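PDB 6A2F: alanine racemase, biosynthetic from Pseudomonas aeruginosa PAO1, which is a two-domain enzyme of the alanine racemase family that carries a covalently attached pyridoxal phosphate on a TIM-type barrel and has a largely beta C-terminal domain. Local coordinates for residues G106-L110 / R144-H148; L118-L124 / R152-S158; E245-G249 / A260-I266. All blocks are in the same frame, centred on the assembly; numbering follows the deposited sequence.

Contact 1 (G106-L110 / R144-H148); sequences GEAFL and RLRSH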
loop_
_atom_site.group_PDB
_atom_site.type_symbol
_atom_site.label_atom_id
_atom_site.label_comp_id
_atom_site.label_asym_id
_atom_site.label_seq_id
_atom_site.Cartn_x
_atom_site.Cartn_y
_atom_site.Cartn_z
ATOM N N GLY A 106 3.162 -30.175 9.314
ATOM C CA GLY A 106 2.475 -31.402 9.728
ATOM C C GLY A 106 3.045 -32.002 10.999
ATOM O O GLY A 106 2.303 -32.478 11.865
ATOM N N GLU A 107 4.369 -31.958 11.111
ATOM C CA GLU A 107 5.069 -32.453 12.287
ATOM C C GLU A 107 4.772 -31.563 13.504
ATOM O O GLU A 107 4.661 -32.055 14.631
ATOM C CB GLU A 107 6.573 -32.541 12.002
ATOM C CG GLU A 107 7.253 -33.784 12.558
ATOM C CD GLU A 107 6.615 -35.087 12.089
ATOM O OE1 GLU A 107 6.800 -35.468 10.912
ATOM O OE2 GLU A 107 5.936 -35.741 12.911
ATOM N N ALA A 108 4.623 -30.259 13.269
ATOM C CA ALA A 108 4.287 -29.318 14.338
ATOM C C ALA A 108 2.882 -29.569 14.903
ATOM O O ALA A 108 2.666 -29.465 16.117
ATOM C CB ALA A 108 4.430 -27.881 13.856
ATOM N N PHE A 109 1.939 -29.901 14.021
ATOM C CA PHE A 109 0.582 -30.244 14.441
ATOM C C PHE A 109 0.568 -31.516 15.290
ATOM O O PHE A 109 -0.027 -31.541 16.366
ATOM C CB PHE A 109 -0.354 -30.395 13.237
ATOM C CG PHE A 109 -1.656 -31.073 13.570
ATOM C CD1 PHE A 109 -2.665 -30.383 14.240
ATOM C CD2 PHE A 109 -1.865 -32.407 13.235
ATOM C CE1 PHE A 109 -3.861 -31.005 14.555
ATOM C CE2 PHE A 109 -3.061 -33.034 13.548
ATOM C CZ PHE A 109 -4.061 -32.333 14.207
ATOM N N LEU A 110 1.222 -32.562 14.792
ATOM C CA LEU A 110 1.395 -33.811 15.534
ATOM C C LEU A 110 1.978 -33.578 16.928
ATOM O O LEU A 110 1.470 -34.115 17.914
ATOM C CB LEU A 110 2.286 -34.778 14.742
ATOM C CG LEU A 110 1.680 -35.877 13.849
ATOM C CD1 LEU A 110 0.335 -35.490 13.262
ATOM C CD2 LEU A 110 2.647 -36.266 12.737
ATOM N N ARG A 144 -1.620 -41.206 7.917
ATOM C CA ARG A 144 -1.259 -40.877 9.290
ATOM C C ARG A 144 -2.425 -40.231 10.039
ATOM O O ARG A 144 -2.647 -40.517 11.217
ATOM C CB ARG A 144 -0.030 -39.957 9.323
ATOM C CG ARG A 144 0.803 -40.052 10.604
ATOM C CD ARG A 144 2.192 -39.424 10.439
ATOM N NE ARG A 144 2.676 -39.502 9.055
ATOM C CZ ARG A 144 3.861 -39.073 8.626
ATOM N NH1 ARG A 144 4.739 -38.531 9.467
ATOM N NH2 ARG A 144 4.171 -39.199 7.336
ATOM N N LEU A 145 -3.179 -39.382 9.342
ATOM C CA LEU A 145 -4.118 -38.468 9.999
ATOM C C LEU A 145 -5.583 -38.898 10.033
ATOM O O LEU A 145 -6.350 -38.360 10.831
ATOM C CB LEU A 145 -4.007 -37.059 9.397
ATOM C CG LEU A 145 -2.704 -36.299 9.665
ATOM C CD1 LEU A 145 -2.628 -35.049 8.798
ATOM C CD2 LEU A 145 -2.568 -35.935 11.137
ATOM N N ARG A 146 -5.970 -39.851 9.184
ATOM C CA ARG A 146 -7.384 -40.217 9.026
ATOM C C ARG A 146 -8.099 -40.634 10.322
ATOM O O ARG A 146 -9.270 -40.298 10.512
ATOM C CB ARG A 146 -7.574 -41.276 7.927
ATOM C CG ARG A 146 -9.015 -41.755 7.710
ATOM C CD ARG A 146 -9.942 -40.693 7.121
ATOM N NE ARG A 146 -10.579 -39.852 8.140
ATOM C CZ ARG A 146 -11.466 -38.888 7.883
ATOM N NH1 ARG A 146 -11.842 -38.624 6.635
ATOM N NH2 ARG A 146 -11.984 -38.184 8.880
ATOM N N SER A 147 -7.399 -41.355 11.199
ATOM C CA SER A 147 -7.966 -41.744 12.494
ATOM C C SER A 147 -7.161 -41.189 13.683
ATOM O O SER A 147 -7.239 -41.720 14.799
ATOM C CB SER A 147 -8.142 -43.272 12.596
ATOM O OG SER A 147 -6.893 -43.938 12.693
ATOM N N HIS A 148 -6.403 -40.121 13.436
ATOM C CA HIS A 148 -5.679 -39.413 14.491
ATOM C C HIS A 148 -6.661 -38.711 15.437
ATOM O O HIS A 148 -7.577 -38.027 14.977
ATOM C CB HIS A 148 -4.698 -38.391 13.893
ATOM C CG HIS A 148 -3.784 -37.765 14.906
ATOM N ND1 HIS A 148 -2.481 -38.175 15.087
ATOM C CD2 HIS A 148 -3.992 -36.768 15.799
ATOM C CE1 HIS A 148 -1.922 -37.454 16.043
ATOM N NE2 HIS A 148 -2.819 -36.596 16.493
#
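Leu145 holds CG anti to its own carbonyl carbon (chi1 -68°), which sends its CD2 methyl to where Phe109 and Leu110 can both touch it. Phe109 comes to meet it with CG anti to the backbone N (chi1 166°), and its CE2 touches Leu145 CD2 at 3.8 Å, the methyl lying at the ring edge near the ring plane. Leu110 divides its two branches. Leu110 CD1 packs on Leu145 CD2 at 3.6 Å and also lies 4.1 Å from His148 CE1. Leu110 CD2 turns to the aliphatic part of Arg144, meeting Arg144 CD at 3.9 Å where the two side chains cross at about a right angle.

These residues join helix 103-112 to helix 135-145 and the turn after it, the two helices being neighbours on the outside of a TIM-type barrel. Branched and aromatic groups suit the inner part of the contact, where Phe109 and Leu145 also rest on Ile100 and Val151 of the underlying strands. The type I turn runs from Leu145 to His148, closed by His148 N to Leu145 O at 3.1 Å, and folds the imidazole back toward Phe109. The two rings form an oblique pair, planes 48° apart. At the solvent edge long charged chains are at home: Glu107 OE1 and Arg144 NH1 make a long salt bridge of 4.0 Å, and the same guanidinium has a cation-pi partner in Trp141.

Contact 2 (L118-L124 / R152-S158); sequences LNVWLKL and RELNLIS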
loop_
_atom_site.group_PDB
_atom_site.type_symbol
_atom_site.label_atom_id
_atom_site.label_comp_id
_atom_site.label_asym_id
_atom_site.label_seq_id
_atom_site.Cartn_x
_atom_site.Cartn_y
_atom_site.Cartn_z
ATOM N N LEU A 118 -9.647 -30.910 15.774
ATOM C CA LEU A 118 -9.955 -29.802 14.876
ATOM C C LEU A 118 -10.097 -30.291 13.435
ATOM O O LEU A 118 -9.598 -31.368 13.084
ATOM C CB LEU A 118 -8.868 -28.724 14.975
ATOM C CG LEU A 118 -8.656 -28.009 16.318
ATOM C CD1 LEU A 118 -7.314 -27.302 16.314
ATOM C CD2 LEU A 118 -9.775 -27.025 16.632
ATOM N N ASN A 119 -10.787 -29.510 12.607
ATOM C CA ASN A 119 -10.869 -29.822 11.184
ATOM C C ASN A 119 -9.519 -29.533 10.539
ATOM O O ASN A 119 -8.934 -28.465 10.748
ATOM C CB ASN A 119 -11.981 -29.029 10.492
ATOM C CG ASN A 119 -13.348 -29.295 11.090
ATOM O OD1 ASN A 119 -13.638 -30.389 11.572
ATOM N ND2 ASN A 119 -14.201 -28.284 11.053
ATOM N N VAL A 120 -9.026 -30.511 9.786
ATOM C CA VAL A 120 -7.726 -30.434 9.136
ATOM C C VAL A 120 -7.918 -30.516 7.622
ATOM O O VAL A 120 -8.553 -31.447 7.117
ATOM C CB VAL A 120 -6.785 -31.562 9.621
ATOM C CG1 VAL A 120 -5.481 -31.558 8.836
ATOM C CG2 VAL A 120 -6.500 -31.429 11.113
ATOM N N TRP A 121 -7.385 -29.522 6.915
ATOM C CA TRP A 121 -7.392 -29.494 5.456
ATOM C C TRP A 121 -5.970 -29.732 4.964
ATOM O O TRP A 121 -5.068 -28.930 5.230
ATOM C CB TRP A 121 -7.892 -28.139 4.943
ATOM C CG TRP A 121 -9.313 -27.807 5.319
ATOM C CD1 TRP A 121 -9.775 -27.453 6.556
ATOM C CD2 TRP A 121 -10.450 -27.785 4.443
ATOM N NE1 TRP A 121 -11.130 -27.219 6.508
ATOM C CE2 TRP A 121 -11.570 -27.409 5.224
ATOM C CE3 TRP A 121 -10.634 -28.045 3.076
ATOM C CZ2 TRP A 121 -12.860 -27.295 4.682
ATOM C CZ3 TRP A 121 -11.921 -27.932 2.538
ATOM C CH2 TRP A 121 -13.012 -27.553 3.340
ATOM N N LEU A 122 -5.772 -30.847 4.269
ATOM C CA LEU A 122 -4.481 -31.174 3.683
ATOM C C LEU A 122 -4.372 -30.466 2.350
ATOM O O LEU A 122 -5.268 -30.576 1.508
ATOM C CB LEU A 122 -4.333 -32.690 3.484
ATOM C CG LEU A 122 -4.126 -33.592 4.700
ATOM C CD1 LEU A 122 -4.198 -35.055 4.293
ATOM C CD2 LEU A 122 -2.794 -33.295 5.373
ATOM N N LYS A 123 -3.278 -29.737 2.160
ATOM C CA LYS A 123 -3.102 -28.961 0.943
ATOM C C LYS A 123 -2.283 -29.690 -0.102
ATOM O O LYS A 123 -1.122 -30.034 0.120
ATOM C CB LYS A 123 -2.493 -27.586 1.234
ATOM C CG LYS A 123 -2.453 -26.678 0.008
ATOM C CD LYS A 123 -2.016 -25.266 0.343
ATOM C CE LYS A 123 -3.072 -24.529 1.150
ATOM N NZ LYS A 123 -2.621 -23.146 1.458
ATOM N N LEU A 124 -2.912 -29.915 -1.246
ATOM C CA LEU A 124 -2.240 -30.446 -2.415
ATOM C C LEU A 124 -1.626 -29.312 -3.224
ATOM O O LEU A 124 -2.291 -28.312 -3.522
ATOM C CB LEU A 124 -3.238 -31.217 -3.286
ATOM C CG LEU A 124 -2.789 -31.655 -4.682
ATOM C CD1 LEU A 124 -1.769 -32.784 -4.604
ATOM C CD2 LEU A 124 -3.995 -32.064 -5.508
ATOM N N ARG A 152 -10.628 -33.886 13.521
ATOM C CA ARG A 152 -12.057 -34.087 13.499
ATOM C C ARG A 152 -12.493 -34.343 12.063
ATOM O O ARG A 152 -13.031 -35.386 11.743
ATOM C CB ARG A 152 -12.748 -32.850 14.059
ATOM C CG ARG A 152 -14.257 -32.918 14.071
ATOM C CD ARG A 152 -14.834 -31.588 14.511
ATOM N NE ARG A 152 -16.286 -31.585 14.455
ATOM C CZ ARG A 152 -16.987 -31.350 13.356
ATOM N NH1 ARG A 152 -18.303 -31.372 13.397
ATOM N NH2 ARG A 152 -16.368 -31.098 12.217
ATOM N N GLU A 153 -12.149 -33.432 11.177
ATOM C CA GLU A 153 -12.493 -33.572 9.782
ATOM C C GLU A 153 -11.207 -33.640 9.018
ATOM O O GLU A 153 -10.311 -32.855 9.268
ATOM C CB GLU A 153 -13.236 -32.338 9.279
ATOM C CG GLU A 153 -14.741 -32.437 9.147
ATOM C CD GLU A 153 -15.341 -31.175 8.555
ATOM O OE1 GLU A 153 -14.581 -30.299 8.130
ATOM O OE2 GLU A 153 -16.572 -31.044 8.511
ATOM N N LEU A 154 -11.078 -34.614 8.135
ATOM C CA LEU A 154 -9.897 -34.628 7.281
ATOM C C LEU A 154 -10.341 -34.248 5.870
ATOM O O LEU A 154 -11.218 -34.891 5.291
ATOM C CB LEU A 154 -9.172 -35.976 7.318
ATOM C CG LEU A 154 -7.768 -35.995 6.689
ATOM C CD1 LEU A 154 -6.848 -34.937 7.292
ATOM C CD2 LEU A 154 -7.134 -37.377 6.793
ATOM N N ASN A 155 -9.744 -33.184 5.342
ATOM C CA ASN A 155 -10.228 -32.536 4.126
ATOM C C ASN A 155 -9.132 -32.357 3.079
ATOM O O ASN A 155 -7.945 -32.533 3.374
ATOM C CB ASN A 155 -10.853 -31.177 4.471
ATOM C CG ASN A 155 -12.008 -31.292 5.449
ATOM O OD1 ASN A 155 -12.674 -32.324 5.529
ATOM N ND2 ASN A 155 -12.252 -30.228 6.200
ATOM N N LEU A 156 -9.538 -32.017 1.857
ATOM C CA LEU A 156 -8.592 -31.753 0.776
ATOM C C LEU A 156 -8.766 -30.345 0.206
ATOM O O LEU A 156 -9.890 -29.905 -0.064
ATOM C CB LEU A 156 -8.716 -32.805 -0.333
ATOM C CG LEU A 156 -7.782 -32.678 -1.546
ATOM C CD1 LEU A 156 -6.337 -32.983 -1.179
ATOM C CD2 LEU A 156 -8.244 -33.564 -2.696
ATOM N N ILE A 157 -7.644 -29.649 0.027
ATOM C CA ILE A 157 -7.640 -28.301 -0.543
ATOM C C ILE A 157 -6.489 -28.116 -1.547
ATOM O O ILE A 157 -5.375 -28.609 -1.338
ATOM C CB ILE A 157 -7.649 -27.194 0.558
ATOM C CG1 ILE A 157 -7.923 -25.809 -0.052
ATOM C CG2 ILE A 157 -6.362 -27.203 1.381
ATOM C CD1 ILE A 157 -8.088 -24.690 0.956
ATOM N N SER A 158 -6.789 -27.436 -2.652
ATOM C CA SER A 158 -5.784 -27.008 -3.614
ATOM C C SER A 158 -6.240 -25.705 -4.260
ATOM O O SER A 158 -7.387 -25.287 -4.086
ATOM C CB SER A 158 -5.533 -28.085 -4.670
ATOM O OG SER A 158 -4.240 -27.947 -5.230
#
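Ser158 OG donates a hydrogen bond to Leu124 O at 2.6 Å, from 45° above the carbonyl plane, and is also hydrogen-bonded to Ser126 OG; a small hydroxyl suits this buried spot, where it can reach a main-chain carbonyl. Upstream, main-chain bonds join the segments in parallel register, among them Val120 N to Glu153 O at 2.7 Å and Leu122 N to Asn155 O at 2.9 Å. The pair belongs to a beta-alpha-beta crossover of the TIM-type barrel, strand 118-123 passing through helix 135-145 to strand 151-157. Val120, Leu122, Leu154 and Leu156 face outward, where branched aliphatic side chains fit under helix 135-145, and Leu122 CG packs on Leu154 CD1 at 4.0 Å.

The other face carries Trp121 and Asn155. Asn155 CB sits over the six-membered ring of Trp121, 3.7 Å from its centroid, and the short amide chain still reaches Glu153 OE1 through a nearly straight bond from Asn155 ND2 (3.0 Å). The indole NE1 donates to Asp97 OD2. Glu153, also paired with Arg75, stacks its carboxylate on the Asn119 amide, planes 20° apart. Asn119 OD1 accepts a hydrogen bond from Arg152 NH2 on an in-plane lone pair at 2.9 Å, the extended arginine running alongside.

Contact 3 (E245-G249 / A260-I266); sequences EVAVG and AERPARI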
loop_
_atom_site.group_PDB
_atom_site.type_symbol
_atom_site.label_atom_id
_atom_site.label_comp_id
_atom_site.label_asym_id
_atom_site.label_seq_id
_atom_site.Cartn_x
_atom_site.Cartn_y
_atom_site.Cartn_z
ATOM N N GLU A 245 -3.572 26.888 -14.917
ATOM C CA GLU A 245 -3.331 27.040 -16.340
ATOM C C GLU A 245 -1.870 26.692 -16.604
ATOM O O GLU A 245 -0.974 27.201 -15.925
ATOM C CB GLU A 245 -3.609 28.480 -16.781
ATOM C CG GLU A 245 -5.051 28.942 -16.609
ATOM C CD GLU A 245 -6.010 28.263 -17.573
ATOM O OE1 GLU A 245 -7.214 28.174 -17.244
ATOM O OE2 GLU A 245 -5.563 27.816 -18.656
ATOM N N VAL A 246 -1.633 25.818 -17.577
ATOM C CA VAL A 246 -0.277 25.415 -17.947
ATOM C C VAL A 246 -0.077 25.654 -19.441
ATOM O O VAL A 246 -0.805 25.097 -20.270
ATOM C CB VAL A 246 0.002 23.934 -17.599
ATOM C CG1 VAL A 246 1.443 23.565 -17.906
ATOM C CG2 VAL A 246 -0.297 23.650 -16.136
ATOM N N ALA A 247 0.904 26.492 -19.772
ATOM C CA ALA A 247 1.203 26.857 -21.161
ATOM C C ALA A 247 1.891 25.722 -21.917
ATOM O O ALA A 247 2.442 24.809 -21.305
ATOM C CB ALA A 247 2.055 28.120 -21.206
ATOM N N VAL A 248 1.846 25.786 -23.246
ATOM C CA VAL A 248 2.519 24.807 -24.107
ATOM C C VAL A 248 4.021 24.750 -23.786
ATOM O O VAL A 248 4.658 25.787 -23.571
ATOM C CB VAL A 248 2.242 25.091 -25.615
ATOM C CG1 VAL A 248 2.775 26.453 -26.040
ATOM C CG2 VAL A 248 2.797 23.987 -26.508
ATOM N N GLY A 249 4.564 23.534 -23.712
ATOM C CA GLY A 249 5.984 23.327 -23.421
ATOM C C GLY A 249 6.334 23.314 -21.941
ATOM O O GLY A 249 7.470 22.993 -21.569
ATOM N N ALA A 260 2.972 19.798 -21.591
ATOM C CA ALA A 260 1.779 20.331 -22.252
ATOM C C ALA A 260 2.024 20.647 -23.725
ATOM O O ALA A 260 2.988 21.333 -24.073
ATOM C CB ALA A 260 1.278 21.568 -21.519
ATOM N N GLU A 261 1.136 20.144 -24.579
ATOM C CA GLU A 261 1.249 20.319 -26.027
ATOM C C GLU A 261 0.245 21.325 -26.592
ATOM O O GLU A 261 0.410 21.818 -27.710
ATOM C CB GLU A 261 1.111 18.972 -26.735
ATOM C CG GLU A 261 2.313 18.057 -26.543
ATOM C CD GLU A 261 2.082 16.668 -27.099
ATOM O OE1 GLU A 261 3.031 16.104 -27.688
ATOM O OE2 GLU A 261 0.955 16.140 -26.958
ATOM N N ARG A 262 -0.795 21.609 -25.814
ATOM C CA ARG A 262 -1.744 22.681 -26.097
ATOM C C ARG A 262 -1.963 23.427 -24.779
ATOM O O ARG A 262 -1.662 22.871 -23.719
ATOM C CB ARG A 262 -3.056 22.100 -26.644
ATOM C CG ARG A 262 -3.805 21.186 -25.680
ATOM C CD ARG A 262 -4.722 20.226 -26.421
ATOM N NE ARG A 262 -5.477 19.372 -25.501
ATOM C CZ ARG A 262 -6.785 19.472 -25.267
ATOM N NH1 ARG A 262 -7.366 18.642 -24.410
ATOM N NH2 ARG A 262 -7.519 20.391 -25.887
ATOM N N PRO A 263 -2.464 24.685 -24.821
ATOM C CA PRO A 263 -2.721 25.341 -23.533
ATOM C C PRO A 263 -3.570 24.423 -22.656
ATOM O O PRO A 263 -4.630 23.958 -23.085
ATOM C CB PRO A 263 -3.498 26.601 -23.924
ATOM C CG PRO A 263 -3.057 26.887 -25.318
ATOM C CD PRO A 263 -2.846 25.543 -25.959
ATOM N N ALA A 264 -3.079 24.141 -21.451
ATOM C CA ALA A 264 -3.669 23.098 -20.618
ATOM C C ALA A 264 -4.269 23.603 -19.311
ATOM O O ALA A 264 -3.824 24.601 -18.739
ATOM C CB ALA A 264 -2.654 21.997 -20.348
ATOM N N ARG A 265 -5.295 22.886 -18.865
ATOM C CA ARG A 265 -5.965 23.129 -17.603
ATOM C C ARG A 265 -5.658 21.913 -16.726
ATOM O O ARG A 265 -5.984 20.783 -17.091
ATOM C CB ARG A 265 -7.466 23.267 -17.860
ATOM C CG ARG A 265 -8.246 24.031 -16.810
ATOM C CD ARG A 265 -9.677 24.273 -17.282
ATOM N NE ARG A 265 -10.514 24.816 -16.212
ATOM C CZ ARG A 265 -10.538 26.098 -15.846
ATOM N NH1 ARG A 265 -11.332 26.484 -14.852
ATOM N NH2 ARG A 265 -9.771 27.000 -16.461
ATOM N N ILE A 266 -5.001 22.135 -15.589
ATOM C CA ILE A 266 -4.503 21.029 -14.765
ATOM C C ILE A 266 -4.953 21.105 -13.308
ATOM O O ILE A 266 -4.721 22.109 -12.629
ATOM C CB ILE A 266 -2.965 20.900 -14.875
ATOM C CG1 ILE A 266 -2.605 20.414 -16.287
ATOM C CG2 ILE A 266 -2.398 20.004 -13.773
ATOM C CD1 ILE A 266 -1.453 19.444 -16.369
#
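Val246 and Ala264 form the one hydrogen-bonded antiparallel pair of this contact. Val246 N donates to Ala264 O at 2.8 Å, and Ala264 N returns a bond to Val246 O at 2.7 Å. Beyond them both chains leave the strand conformation but stay side by side, and a third main-chain bond joins them: Gly249 N reaches Ala260 O at 2.7 Å, almost perfectly straight (178°). Pro263, lacking an N-H, cannot donate a main-chain bond to the neighbouring chain. Gly249 takes a positive phi, a conformation that glycine adopts easily. Two of these acceptors, Ala264 O and Ala260 O, also receive a weaker CA-H...O contact, from Glu245 CA and Val248 CA respectively.

The charged interaction lies on one face of the strands, in the non-hydrogen-bonded pair Glu245 and Arg265. The arginine chain runs out extended, whereas the glutamate bends at chi2 (-70°), and this brings Glu245 OE1 within 2.9 Å of Arg265 NH2. OE1 meets the guanidinium at its edge, near its plane, although the carboxylate and guanidinium planes are 55° apart. Long flexible chains fit this solvent-facing side.

Apolar contacts occupy the opposite face. Val246 spreads its two methyls: Val246 CG1 meets Ala260 CB at 4.1 Å, and Val246 CG2 meets Ile266 CG1 at 4.0 Å. The small side chains of Ala260 and Ala264 let the two chains come close around the valine.

Strand 234-246 here pairs with strand 264-269 in the mixed sheet of the C-terminal domain, and strand 305-308 continues that sheet beyond 264-269. Trp258 of strand 258-259 touches Ala264 and Ile266, while His129 of the second subunit packs on Val246 and Ile266.

Contacts 1 and 2 are two layers of one barrel wall, their centres about 11 Å apart and their segments alternating along the chain. The helix layer rests directly on the strands: Leu145 CD1 lies 3.9 Å from Leu122 CD2, and Phe109 CZ 4.0 Å from Val120 CG2. Contact 3 belongs to the C-terminal domain, its centre about 68 Å from that of contact 1 and about 61 Å from that of contact 2. D-lysine is bound in two pockets: one molecule lies about 8 Å from the Lys123 side chain, a different one about 13 Å from that of Ile266. Lys123 NZ is hydrogen-bonded to a malonate ion, probably from the crystallisation liquor.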